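Local atomic coordinates of YaeO (Vibrio cholerae serotype O1, PDB entry 6JIE), a protein that probably inhibits Rho-dependent transcription termination by dissociating the Rho hexamer, and structurally resembles the RNA chaperone Hfq. Residues Thr23-Glu28 and Thr60-Ser65. Numbering follows the deposited sequence.
Sequences TMKSGE and TDQLSS. With MG (magnesium ion), chain C.
The carbonyl oxygen of Thr23 is gripped by two successive backbone amides of the facing strand: Ser64 N lies 2.7 Å from Thr23 O, and Ser65 N reaches the same oxygen on a lone pair. Thr23 N answers with a nearly straight bond to Ser65 O (N-H...O 171°). With Ser64 and Ser65 both set against Thr23, this is a classic beta bulge, joining the end of strand 19-24 to the start of the antiparallel strand 63-68. Hydroxyl residues suit the partly exposed face of the sheet that carries Thr23 and Ser65: Thr23 OG1, beside its own backbone N (chi1 -53°), and Ser65 OG are bridged by one water, 2.7 Å from Thr23 OG1. Beyond the bulge Gln62 O accepts from Lys25 N at 2.9 Å, and also receives a CA-H...O contact from Met24. The flexible thioether of buried Met24, bent at chi2 and chi3, brings SD to 3.7 Å from CD2 of buried Leu63 and rests CE on the aliphatic CB of Gln62; Tyr30 lies against Met24 and Phe80 against Leu63. Lys25, by contrast, is extended beyond CG; its long aliphatic chain crosses Gln62 at about a right angle and delivers NZ to Asp61 O (3.0 Å), nearly in line with the C=O bond. The carboxylate of Asp61 serves a magnesium ion instead, with OD1 2.2 Å from the metal. Gln62 OE1 meets, through a water, Ser26 N in the type I turn Met24-Gly27.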
loop_
_atom_site.group_PDB
_atom_site.type_symbol
_atom_site.label_atom_id
_atom_site.label_comp_id
_atom_site.label_asym_id
_atom_site.label_seq_id
_atom_site.Cartn_x
_atom_site.Cartn_y
_atom_site.Cartn_z
ATOM N N THR A 23 -14.379 -5.070 -3.574
ATOM C CA THR A 23 -15.318 -5.398 -4.635
ATOM C C THR A 23 -16.687 -4.851 -4.254
ATOM O O THR A 23 -17.177 -5.119 -3.155
ATOM C CB THR A 23 -15.388 -6.910 -4.868
ATOM O OG1 THR A 23 -14.068 -7.440 -5.077
ATOM C CG2 THR A 23 -16.233 -7.211 -6.105
ATOM N N MET A 24 -17.293 -4.091 -5.163
ATOM C CA MET A 24 -18.590 -3.484 -4.917
ATOM C C MET A 24 -19.704 -4.415 -5.364
ATOM O O MET A 24 -19.483 -5.388 -6.094
ATOM C CB MET A 24 -18.720 -2.143 -5.653
ATOM C CG MET A 24 -17.518 -1.203 -5.486
ATOM S SD MET A 24 -17.026 -0.818 -3.791
ATOM C CE MET A 24 -18.425 0.167 -3.258
ATOM N N LYS A 25 -20.926 -4.097 -4.916
ATOM C CA LYS A 25 -22.083 -4.894 -5.302
ATOM C C LYS A 25 -22.328 -4.823 -6.797
ATOM O O LYS A 25 -22.937 -5.736 -7.359
ATOM C CB LYS A 25 -23.319 -4.436 -4.517
ATOM C CG LYS A 25 -23.268 -4.881 -3.044
ATOM C CD LYS A 25 -24.472 -4.445 -2.208
ATOM C CE LYS A 25 -24.171 -4.653 -0.713
ATOM N NZ LYS A 25 -25.319 -4.286 0.163
ATOM N N SER A 26 -21.846 -3.766 -7.447
ATOM C CA SER A 26 -21.879 -3.674 -8.899
ATOM C C SER A 26 -20.966 -4.688 -9.556
ATOM O O SER A 26 -21.154 -5.013 -10.734
ATOM C CB SER A 26 -21.435 -2.283 -9.326
ATOM O OG SER A 26 -20.036 -2.164 -9.100
ATOM N N GLY A 27 -19.970 -5.175 -8.825
ATOM C CA GLY A 27 -18.929 -6.026 -9.357
ATOM C C GLY A 27 -17.622 -5.315 -9.639
ATOM O O GLY A 27 -16.603 -5.987 -9.870
ATOM N N GLU A 28 -17.610 -3.987 -9.623
ATOM C CA GLU A 28 -16.369 -3.266 -9.871
ATOM C C GLU A 28 -15.360 -3.534 -8.760
ATOM O O GLU A 28 -15.713 -3.586 -7.580
ATOM C CB GLU A 28 -16.610 -1.764 -9.978
ATOM C CG GLU A 28 -15.357 -1.038 -10.457
ATOM C CD GLU A 28 -15.585 0.398 -10.884
ATOM O OE1 GLU A 28 -16.758 0.831 -10.997
ATOM O OE2 GLU A 28 -14.564 1.089 -11.114
ATOM N N THR A 60 -19.776 2.246 2.042
ATOM C CA THR A 60 -19.665 0.971 2.733
ATOM C C THR A 60 -20.902 0.109 2.524
ATOM O O THR A 60 -20.774 -1.119 2.464
ATOM C CB THR A 60 -19.382 1.185 4.223
ATOM O OG1 THR A 60 -20.476 1.860 4.852
ATOM C CG2 THR A 60 -18.084 1.978 4.411
ATOM N N ASP A 61 -22.096 0.725 2.382
ATOM C CA ASP A 61 -23.305 -0.042 2.081
ATOM C C ASP A 61 -23.229 -0.735 0.732
ATOM O O ASP A 61 -24.041 -1.626 0.459
ATOM C CB ASP A 61 -24.562 0.843 2.067
ATOM C CG ASP A 61 -24.935 1.374 3.433
ATOM O OD1 ASP A 61 -25.530 2.477 3.484
ATOM O OD2 ASP A 61 -24.639 0.707 4.447
ATOM N N GLN A 62 -22.314 -0.317 -0.138
ATOM C CA GLN A 62 -22.178 -0.901 -1.463
ATOM C C GLN A 62 -21.021 -1.881 -1.555
ATOM O O GLN A 62 -20.728 -2.372 -2.645
ATOM C CB GLN A 62 -22.024 0.202 -2.507
ATOM C CG GLN A 62 -23.275 1.045 -2.641
ATOM C CD GLN A 62 -24.460 0.212 -3.086
ATOM O OE1 GLN A 62 -24.315 -0.708 -3.893
ATOM N NE2 GLN A 62 -25.633 0.509 -2.543
ATOM N N LEU A 63 -20.363 -2.193 -0.443
ATOM C CA LEU A 63 -19.254 -3.140 -0.488
ATOM C C LEU A 63 -19.787 -4.565 -0.541
ATOM O O LEU A 63 -20.698 -4.926 0.213
ATOM C CB LEU A 63 -18.347 -2.978 0.726
ATOM C CG LEU A 63 -17.526 -1.700 0.739
ATOM C CD1 LEU A 63 -16.951 -1.528 2.125
ATOM C CD2 LEU A 63 -16.431 -1.800 -0.300
ATOM N N SER A 64 -19.221 -5.369 -1.436
ATOM C CA SER A 64 -19.482 -6.803 -1.463
ATOM C C SER A 64 -18.414 -7.596 -0.724
ATOM O O SER A 64 -18.736 -8.547 -0.007
ATOM C CB SER A 64 -19.578 -7.308 -2.906
ATOM O OG SER A 64 -19.842 -8.703 -2.934
ATOM N N SER A 65 -17.146 -7.224 -0.872
ATOM C CA SER A 65 -16.084 -7.942 -0.181
ATOM C C SER A 65 -14.874 -7.033 -0.037
ATOM O O SER A 65 -14.700 -6.068 -0.789
ATOM C CB SER A 65 -15.701 -9.232 -0.920
ATOM O OG SER A 65 -15.196 -8.960 -2.222
HETATM MG MG MG C . -26.631 3.561 1.895
HETATM O O HOH W 1 -12.652 -7.820 -2.834
HETATM O O HOH W 2 -22.078 -0.946 -6.079
HETATM O O HOH W 3 -24.709 4.414 1.050
HETATM O O HOH W 4 -26.990 2.344 0.201
#